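Local coordinates for protein omega transaminase (Pseudomonas sp., PDB 5LHA) that probably transfers amino groups between amines and keto compounds as a class-III, fold type I transaminase, and here holds its cofactor as pyridoxamine phosphate, at residues L260-E265 with P286-L291; E265-F270 with L291-T296; E84-Q89 with H334-A339. All blocks are in the same frame, centred on the assembly; numbering follows the deposited sequence.

Contact 1. Residues L260-E265 with P286-L291. With PMP (4'-deoxy-4'-aminopyridoxal-5'-phosphate), chain E.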
loop_
_atom_site.group_PDB
_atom_site.type_symbol
_atom_site.label_atom_id
_atom_site.label_comp_id
_atom_site.label_asym_id
_atom_site.label_seq_id
_atom_site.Cartn_x
_atom_site.Cartn_y
_atom_site.Cartn_z
ATOM N N LEU A 260 18.624 6.614 9.182
ATOM C CA LEU A 260 18.493 7.929 9.788
ATOM C C LEU A 260 17.727 7.828 11.098
ATOM O O LEU A 260 16.684 7.166 11.177
ATOM C CB LEU A 260 17.768 8.886 8.846
ATOM C CG LEU A 260 18.356 9.093 7.456
ATOM C CD1 LEU A 260 17.386 9.919 6.630
ATOM C CD2 LEU A 260 19.714 9.776 7.541
ATOM N N LEU A 261 18.224 8.521 12.120
ATOM C CA LEU A 261 17.587 8.531 13.432
ATOM C C LEU A 261 16.884 9.869 13.605
ATOM O O LEU A 261 17.536 10.918 13.648
ATOM C CB LEU A 261 18.608 8.269 14.536
ATOM C CG LEU A 261 18.051 8.278 15.960
ATOM C CD1 LEU A 261 16.914 7.276 16.119
ATOM C CD2 LEU A 261 19.165 7.981 16.951
ATOM N N ILE A 262 15.556 9.823 13.678
ATOM C CA ILE A 262 14.713 10.996 13.875
ATOM C C ILE A 262 14.323 11.078 15.338
ATOM O O ILE A 262 13.642 10.188 15.855
ATOM C CB ILE A 262 13.456 10.953 12.993
ATOM C CG1 ILE A 262 13.826 10.849 11.515
ATOM C CG2 ILE A 262 12.594 12.165 13.257
ATOM C CD1 ILE A 262 12.663 10.495 10.649
ATOM N N ALA A 263 14.738 12.146 16.003
ATOM C CA ALA A 263 14.295 12.426 17.356
ATOM C C ALA A 263 13.036 13.279 17.287
ATOM O O ALA A 263 13.054 14.384 16.731
ATOM C CB ALA A 263 15.382 13.137 18.157
ATOM N N ASP A 264 11.936 12.752 17.810
ATOM C CA ASP A 264 10.717 13.540 17.946
ATOM C C ASP A 264 10.847 14.331 19.239
ATOM O O ASP A 264 10.610 13.814 20.332
ATOM C CB ASP A 264 9.486 12.645 17.924
ATOM C CG ASP A 264 8.191 13.432 17.879
ATOM O OD1 ASP A 264 8.165 14.620 18.291
ATOM O OD2 ASP A 264 7.199 12.858 17.391
ATOM N N GLU A 265 11.239 15.593 19.109
ATOM C CA GLU A 265 11.464 16.460 20.252
ATOM C C GLU A 265 10.323 17.448 20.454
ATOM O O GLU A 265 10.491 18.446 21.162
ATOM C CB GLU A 265 12.783 17.208 20.062
ATOM C CG GLU A 265 14.003 16.325 19.888
ATOM C CD GLU A 265 14.789 16.136 21.171
ATOM O OE1 GLU A 265 14.349 16.626 22.235
ATOM O OE2 GLU A 265 15.874 15.528 21.112
ATOM N N PRO A 286 20.926 12.804 17.016
ATOM C CA PRO A 286 20.138 12.193 15.943
ATOM C C PRO A 286 20.416 12.881 14.611
ATOM O O PRO A 286 21.112 13.886 14.534
ATOM C CB PRO A 286 18.695 12.413 16.399
ATOM C CG PRO A 286 18.764 13.655 17.224
ATOM C CD PRO A 286 20.108 13.646 17.903
ATOM N N ASP A 287 19.870 12.300 13.544
ATOM C CA ASP A 287 20.038 12.892 12.223
ATOM C C ASP A 287 19.040 14.018 11.971
ATOM O O ASP A 287 19.365 14.971 11.254
ATOM C CB ASP A 287 19.900 11.817 11.131
ATOM C CG ASP A 287 21.002 10.765 11.191
ATOM O OD1 ASP A 287 22.125 11.053 10.730
ATOM O OD2 ASP A 287 20.749 9.652 11.689
ATOM N N ILE A 288 17.831 13.924 12.535
ATOM C CA ILE A 288 16.749 14.883 12.317
ATOM C C ILE A 288 16.093 15.216 13.654
ATOM O O ILE A 288 15.932 14.338 14.508
ATOM C CB ILE A 288 15.696 14.330 11.328
ATOM C CG1 ILE A 288 16.337 14.023 9.973
ATOM C CG2 ILE A 288 14.534 15.316 11.166
ATOM C CD1 ILE A 288 15.418 13.313 9.018
ATOM N N LEU A 289 15.733 16.492 13.840
ATOM C CA LEU A 289 14.958 16.958 14.990
ATOM C C LEU A 289 13.592 17.443 14.534
ATOM O O LEU A 289 13.499 18.181 13.548
ATOM C CB LEU A 289 15.657 18.104 15.720
ATOM C CG LEU A 289 17.022 17.806 16.319
ATOM C CD1 LEU A 289 17.588 19.081 16.944
ATOM C CD2 LEU A 289 16.904 16.681 17.342
ATOM N N CYS A 290 12.544 17.026 15.252
ATOM C CA CYS A 290 11.180 17.530 15.086
ATOM C C CYS A 290 10.777 18.361 16.305
ATOM O O CYS A 290 10.786 17.854 17.434
ATOM C CB CYS A 290 10.197 16.375 14.878
ATOM S SG CYS A 290 10.508 15.307 13.444
ATOM N N LEU A 291 10.401 19.626 16.077
ATOM C CA LEU A 291 10.081 20.559 17.156
ATOM C C LEU A 291 8.760 21.289 16.932
ATOM O O LEU A 291 8.383 21.614 15.802
ATOM C CB LEU A 291 11.176 21.612 17.338
ATOM C CG LEU A 291 12.580 21.117 17.651
ATOM C CD1 LEU A 291 13.580 22.188 17.267
ATOM C CD2 LEU A 291 12.679 20.772 19.126
HETATM N N1 PMP E . 4.842 14.227 18.312
HETATM C C2 PMP E . 4.836 14.412 19.685
HETATM C C2A PMP E . 5.842 13.722 20.566
HETATM C C3 PMP E . 3.685 14.922 20.270
HETATM O O3 PMP E . 3.475 14.789 21.616
HETATM C C4 PMP E . 2.734 15.562 19.477
HETATM C C4A PMP E . 1.519 16.188 20.128
HETATM N N4A PMP E . 1.467 15.853 21.535
HETATM C C5 PMP E . 2.899 15.615 18.092
HETATM C C6 PMP E . 3.972 14.934 17.518
HETATM C C5A PMP E . 1.915 16.407 17.243
HETATM O O4P PMP E . 1.920 17.776 17.615
HETATM P P PMP E . 0.776 18.813 17.136
HETATM O O1P PMP E . -0.393 18.647 18.089
HETATM O O2P PMP E . 1.327 20.219 17.258
HETATM O O3P PMP E . 0.306 18.546 15.721
#
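Ala263 CB is the small bump on which the Pro286 ring lies, 3.5 Å from its CG, and on the same face of the sheet Leu289 CD2 sits in the notch between Ala263 CB and Glu265 CG, 3.9 Å from each. On the other face Ile262 and Ile288 lie side by side, pointing the same way; a chi1 of -58° puts Ile262 CG1 beside the backbone N and CG2 anti to it, where CG2 meets Cys290 SG at 3.8 Å. The parallel pairing of strands 260-264 and 288-291, neighbours in the central fold type I sheet, rests on Ile288 N to Leu261 O, Ala263 N to Ile288 O (2.9 Å) and Cys290 N to Ala263 O (3.1 Å). Just ahead of strand 288-291, Asp287 adds two bonds to Leu261: its OD2 takes Leu261 N through the anti lone pair at 2.8 Å (167°), and its own N gives to Leu261 O. OD2 also forms a salt bridge with Arg251, which would help to balance its buried charge. At its strand's C-terminal end, Asp264 sets OD2 2.9 Å from PMP N1 and bonds to His158; this carboxylate would probably favour a protonated pyridine nitrogen, as in related enzymes.

Contact 2. Residues E265-F270 with L291-T296. With PMP (4'-deoxy-4'-aminopyridoxal-5'-phosphate), chain E.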
loop_
_atom_site.group_PDB
_atom_site.type_symbol
_atom_site.label_atom_id
_atom_site.label_comp_id
_atom_site.label_asym_id
_atom_site.label_seq_id
_atom_site.Cartn_x
_atom_site.Cartn_y
_atom_site.Cartn_z
ATOM N N GLU A 265 11.239 15.593 19.109
ATOM C CA GLU A 265 11.464 16.460 20.252
ATOM C C GLU A 265 10.323 17.448 20.454
ATOM O O GLU A 265 10.491 18.446 21.162
ATOM C CB GLU A 265 12.783 17.208 20.062
ATOM C CG GLU A 265 14.003 16.325 19.888
ATOM C CD GLU A 265 14.789 16.136 21.171
ATOM O OE1 GLU A 265 14.349 16.626 22.235
ATOM O OE2 GLU A 265 15.874 15.528 21.112
ATOM N N VAL A 266 9.147 17.160 19.892
ATOM C CA VAL A 266 8.027 18.093 19.991
ATOM C C VAL A 266 7.712 18.400 21.453
ATOM O O VAL A 266 7.476 19.558 21.819
ATOM C CB VAL A 266 6.803 17.543 19.235
ATOM C CG1 VAL A 266 5.555 18.291 19.629
ATOM C CG2 VAL A 266 7.023 17.617 17.728
ATOM N N VAL A 267 7.725 17.379 22.312
ATOM C CA VAL A 267 7.453 17.573 23.736
ATOM C C VAL A 267 8.734 17.851 24.520
ATOM O O VAL A 267 8.777 18.766 25.353
ATOM C CB VAL A 267 6.682 16.360 24.302
ATOM C CG1 VAL A 267 6.521 16.474 25.809
ATOM C CG2 VAL A 267 5.310 16.266 23.653
ATOM N N THR A 268 9.789 17.061 24.270
ATOM C CA THR A 268 11.054 17.178 24.994
ATOM C C THR A 268 11.897 18.370 24.549
ATOM O O THR A 268 12.865 18.715 25.235
ATOM C CB THR A 268 11.896 15.917 24.810
ATOM O OG1 THR A 268 12.126 15.709 23.413
ATOM C CG2 THR A 268 11.177 14.704 25.385
ATOM N N GLY A 269 11.601 18.952 23.392
ATOM C CA GLY A 269 12.339 20.104 22.930
ATOM C C GLY A 269 12.250 21.286 23.865
ATOM O O GLY A 269 11.159 21.675 24.305
ATOM N N PHE A 270 13.414 21.837 24.191
ATOM C CA PHE A 270 13.584 23.082 24.930
ATOM C C PHE A 270 13.345 22.941 26.431
ATOM O O PHE A 270 12.967 23.922 27.080
ATOM C CB PHE A 270 12.709 24.195 24.335
ATOM C CG PHE A 270 12.939 24.409 22.857
ATOM C CD1 PHE A 270 14.100 25.014 22.399
ATOM C CD2 PHE A 270 12.011 23.959 21.924
ATOM C CE1 PHE A 270 14.316 25.188 21.045
ATOM C CE2 PHE A 270 12.221 24.135 20.570
ATOM C CZ PHE A 270 13.378 24.752 20.132
ATOM N N LEU A 291 10.401 19.626 16.077
ATOM C CA LEU A 291 10.081 20.559 17.156
ATOM C C LEU A 291 8.760 21.289 16.932
ATOM O O LEU A 291 8.383 21.614 15.802
ATOM C CB LEU A 291 11.176 21.612 17.338
ATOM C CG LEU A 291 12.580 21.117 17.651
ATOM C CD1 LEU A 291 13.580 22.188 17.267
ATOM C CD2 LEU A 291 12.679 20.772 19.126
ATOM N N ALA A 292 8.092 21.591 18.046
ATOM C CA ALA A 292 6.895 22.419 18.048
ATOM C C ALA A 292 6.589 22.865 19.469
ATOM O O ALA A 292 7.503 23.001 20.290
ATOM C CB ALA A 292 5.699 21.667 17.460
ATOM N N LYS A 293 5.305 23.053 19.772
ATOM C CA LYS A 293 4.815 23.325 21.121
ATOM C C LYS A 293 5.565 24.458 21.819
ATOM O O LYS A 293 5.366 25.637 21.501
ATOM C CB LYS A 293 4.893 22.051 21.965
ATOM C CG LYS A 293 3.844 21.010 21.602
ATOM C CD LYS A 293 3.869 19.849 22.572
ATOM C CE LYS A 293 2.831 18.797 22.206
ATOM N NZ LYS A 293 1.447 19.254 22.531
ATOM N N GLY A 294 6.450 24.110 22.752
ATOM C CA GLY A 294 7.156 25.112 23.535
ATOM C C GLY A 294 8.023 26.054 22.724
ATOM O O GLY A 294 8.444 27.087 23.260
ATOM N N ILE A 295 8.296 25.727 21.456
ATOM C CA ILE A 295 9.161 26.564 20.626
ATOM C C ILE A 295 8.633 27.997 20.566
ATOM O O ILE A 295 9.410 28.962 20.540
ATOM C CB ILE A 295 9.339 25.939 19.226
ATOM C CG1 ILE A 295 10.474 26.648 18.472
ATOM C CG2 ILE A 295 8.026 25.904 18.447
ATOM C CD1 ILE A 295 10.989 25.898 17.248
ATOM N N THR A 296 7.311 28.161 20.564
ATOM C CA THR A 296 6.676 29.465 20.719
ATOM C C THR A 296 5.910 29.558 22.031
ATOM O O THR A 296 5.139 30.506 22.229
ATOM C CB THR A 296 5.739 29.776 19.549
ATOM O OG1 THR A 296 4.789 28.714 19.379
ATOM C CG2 THR A 296 6.536 29.971 18.279
HETATM N N1 PMP E . 4.842 14.227 18.312
HETATM C C2 PMP E . 4.836 14.412 19.685
HETATM C C2A PMP E . 5.842 13.722 20.566
HETATM C C3 PMP E . 3.685 14.922 20.270
HETATM O O3 PMP E . 3.475 14.789 21.616
HETATM C C4 PMP E . 2.734 15.562 19.477
HETATM C C4A PMP E . 1.519 16.188 20.128
HETATM N N4A PMP E . 1.467 15.853 21.535
HETATM C C5 PMP E . 2.899 15.615 18.092
HETATM C C6 PMP E . 3.972 14.934 17.518
HETATM C C5A PMP E . 1.915 16.407 17.243
HETATM O O4P PMP E . 1.920 17.776 17.615
HETATM P P PMP E . 0.776 18.813 17.136
HETATM O O1P PMP E . -0.393 18.647 18.089
HETATM O O2P PMP E . 1.327 20.219 17.258
HETATM O O3P PMP E . 0.306 18.546 15.721
HETATM O O HOH W 1 8.582 21.636 23.161
#
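Val266 lays its side chain against both the cofactor and Lys293: its CB stands 3.7 Å from PMP C2, while CG1 meets Lys293 CD, also at 3.7 Å, the two side chains crossing at about a right angle. CG1 is anti to the backbone N (chi1 165°), which turns it to the lysine and leaves CG2 near PMP C6 and N1. Val267 runs alongside the end of Lys293 and brings CG2 to 3.1 Å from PMP O3. Lys293 is extended until its last torsion, where a bend (chi4 -74°) carries NZ to Leu62 O and to Thr330 OG1 of the second subunit; its CE is 3.3 Å from PMP N4A. These loops, following the C-terminal ends of strands 260-264 and 288-291, form part of the cofactor site of a fold type I enzyme. In this family a lysine so placed forms the internal aldimine; the absence of a covalent link here fits a cofactor carrying its own amino group as PMP. Farther from the cofactor, Phe270 crosses Leu291 at about a right angle and Ile295 at a slant, its CE2 3.7 Å from both Leu291 CD2 and Ile295 CB. No direct hydrogen bond joins the two segments; a water bridges them, 2.7 Å from Val266 O and within hydrogen-bonding distance of Gly269 O, and accepting from Gly294 N.

Contact 3. Residues E84-Q89 with H334-A339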
loop_
_atom_site.group_PDB
_atom_site.type_symbol
_atom_site.label_atom_id
_atom_site.label_comp_id
_atom_site.label_asym_id
_atom_site.label_seq_id
_atom_site.Cartn_x
_atom_site.Cartn_y
_atom_site.Cartn_z
ATOM N N GLU A 84 5.201 45.574 11.416
ATOM C CA GLU A 84 6.174 45.571 10.334
ATOM C C GLU A 84 5.708 44.696 9.176
ATOM O O GLU A 84 5.472 45.182 8.066
ATOM C CB GLU A 84 7.520 45.084 10.874
ATOM C CG GLU A 84 8.583 44.886 9.825
ATOM C CD GLU A 84 9.920 44.603 10.453
ATOM O OE1 GLU A 84 10.238 45.275 11.458
ATOM O OE2 GLU A 84 10.635 43.698 9.969
ATOM N N LEU A 85 5.541 43.400 9.434
ATOM C CA LEU A 85 5.135 42.463 8.394
ATOM C C LEU A 85 4.599 41.238 9.124
ATOM O O LEU A 85 5.383 40.409 9.592
ATOM C CB LEU A 85 6.295 42.110 7.480
ATOM C CG LEU A 85 6.060 41.154 6.307
ATOM C CD1 LEU A 85 5.329 41.850 5.171
ATOM C CD2 LEU A 85 7.386 40.608 5.832
ATOM N N ALA A 86 3.275 41.159 9.242
ATOM C CA ALA A 86 2.656 40.001 9.872
ATOM C C ALA A 86 3.008 38.720 9.121
ATOM O O ALA A 86 3.333 37.692 9.733
ATOM C CB ALA A 86 1.141 40.197 9.935
ATOM N N TYR A 87 2.915 38.755 7.791
ATOM C CA TYR A 87 3.180 37.579 6.975
ATOM C C TYR A 87 3.723 37.961 5.601
ATOM O O TYR A 87 3.250 38.918 4.976
ATOM C CB TYR A 87 1.924 36.727 6.786
ATOM C CG TYR A 87 2.105 35.629 5.758
ATOM C CD1 TYR A 87 2.741 34.445 6.094
ATOM C CD2 TYR A 87 1.660 35.786 4.449
ATOM C CE1 TYR A 87 2.919 33.448 5.171
ATOM C CE2 TYR A 87 1.839 34.794 3.516
ATOM C CZ TYR A 87 2.464 33.623 3.885
ATOM O OH TYR A 87 2.626 32.617 2.971
ATOM N N TYR A 88 4.734 37.215 5.156
ATOM C CA TYR A 88 4.953 36.995 3.732
ATOM C C TYR A 88 5.491 35.585 3.518
ATOM O O TYR A 88 5.982 34.936 4.442
ATOM C CB TYR A 88 5.892 38.030 3.095
ATOM C CG TYR A 88 5.502 38.300 1.658
ATOM C CD1 TYR A 88 4.368 39.040 1.357
ATOM C CD2 TYR A 88 6.233 37.768 0.605
ATOM C CE1 TYR A 88 3.987 39.267 0.049
ATOM C CE2 TYR A 88 5.853 37.980 -0.710
ATOM C CZ TYR A 88 4.733 38.728 -0.985
ATOM O OH TYR A 88 4.355 38.949 -2.289
ATOM N N GLN A 89 5.395 35.118 2.275
ATOM C CA GLN A 89 5.801 33.765 1.914
ATOM C C GLN A 89 7.324 33.619 1.884
ATOM O O GLN A 89 8.070 34.605 1.836
ATOM C CB GLN A 89 5.231 33.393 0.546
ATOM C CG GLN A 89 5.569 34.411 -0.536
ATOM C CD GLN A 89 5.774 33.778 -1.901
ATOM O OE1 GLN A 89 6.636 32.922 -2.077
ATOM N NE2 GLN A 89 4.974 34.199 -2.876
ATOM N N HIS A 334 6.482 31.731 9.113
ATOM C CA HIS A 334 5.571 32.829 9.394
ATOM C C HIS A 334 6.267 33.907 10.225
ATOM O O HIS A 334 6.800 33.605 11.303
ATOM C CB HIS A 334 4.338 32.281 10.124
ATOM C CG HIS A 334 3.192 33.245 10.206
ATOM N ND1 HIS A 334 3.169 34.302 11.092
ATOM C CD2 HIS A 334 2.032 33.315 9.510
ATOM C CE1 HIS A 334 2.046 34.979 10.939
ATOM N NE2 HIS A 334 1.339 34.402 9.984
ATOM N N PRO A 335 6.299 35.157 9.755
ATOM C CA PRO A 335 7.087 36.179 10.463
ATOM C C PRO A 335 6.626 36.392 11.888
ATOM O O PRO A 335 7.465 36.522 12.787
ATOM C CB PRO A 335 6.910 37.430 9.591
ATOM C CG PRO A 335 6.502 36.931 8.251
ATOM C CD PRO A 335 5.800 35.626 8.450
ATOM N N THR A 336 5.317 36.451 12.128
ATOM C CA THR A 336 4.874 36.642 13.501
ATOM C C THR A 336 5.274 35.448 14.361
ATOM O O THR A 336 5.765 35.621 15.486
ATOM C CB THR A 336 3.365 36.881 13.548
ATOM O OG1 THR A 336 3.026 37.922 12.624
ATOM C CG2 THR A 336 2.932 37.297 14.954
ATOM N N ALA A 337 5.137 34.232 13.817
ATOM C CA ALA A 337 5.521 33.034 14.556
ATOM C C ALA A 337 6.998 33.052 14.909
ATOM O O ALA A 337 7.379 32.773 16.050
ATOM C CB ALA A 337 5.182 31.785 13.739
ATOM N N CYS A 338 7.845 33.402 13.950
ATOM C CA CYS A 338 9.278 33.436 14.215
ATOM C C CYS A 338 9.606 34.455 15.301
ATOM O O CYS A 338 10.302 34.141 16.277
ATOM C CB CYS A 338 10.026 33.760 12.921
ATOM S SG CYS A 338 9.900 32.470 11.660
ATOM N N ALA A 339 9.075 35.678 15.157
ATOM C CA ALA A 339 9.287 36.741 16.135
ATOM C C ALA A 339 8.952 36.291 17.550
ATOM O O ALA A 339 9.705 36.565 18.495
ATOM C CB ALA A 339 8.453 37.971 15.758
#
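This is a buried junction between the backbone that leaves helix 72-85 and the first turn of helix 335-350, with Ala86 O at its centre. Thr336 OG1 donates to that oxygen at 2.9 Å, in the carbonyl plane and on a lone pair, and Thr336 N adds a weak bond. A first torsion that sets OG1 anti to the carbonyl carbon (chi1 -51°) places the hydroxyl for this. The Pro335 ring packs against the 85-88 backbone, its CB 3.3 Å from Leu85 O and its CD 3.6 Å from Tyr87 CA. His334 is the N-cap of the helix, its ND1 accepting weakly from Thr336 N and Ala337 N, while NE2 bonds to Gly298 O of the second subunit. His334 CD2 lies 3.7 Å from Tyr87 CD1; the side chains cross at about a right angle, with ring planes at 37°. An alanine at His334 would probably leave Gly298 O of the second subunit without this partner, strip the first turn of its side-chain cap and open a gap beside Tyr87. Tyr87 OH is held by Thr330 O of its own chain, and Tyr88 OH reaches Asp57 OD1 of the second subunit, placing the junction at the subunit interface.

Contacts 1 and 2 are consecutive along the same two chain segments: Glu265 and Leu291 belong to both, and their centres are 12 Å apart, so the paired strands run into the cofactor loops. Each touches the same PMP, contact 1 at the ring nitrogen and contact 2 at the ring, O3 and the amino end. Contact 3 stands farther off, its centre 20 Å from that of contact 2 and 26 Å from that of contact 1. It still packs on contact 2, through Thr296 CG2 and Ala337 O at 3.7 Å, and its Tyr87 side chain lies about 7 Å from a different PMP. Contacts 2 and 3 both touch the second subunit; contact 1 does not.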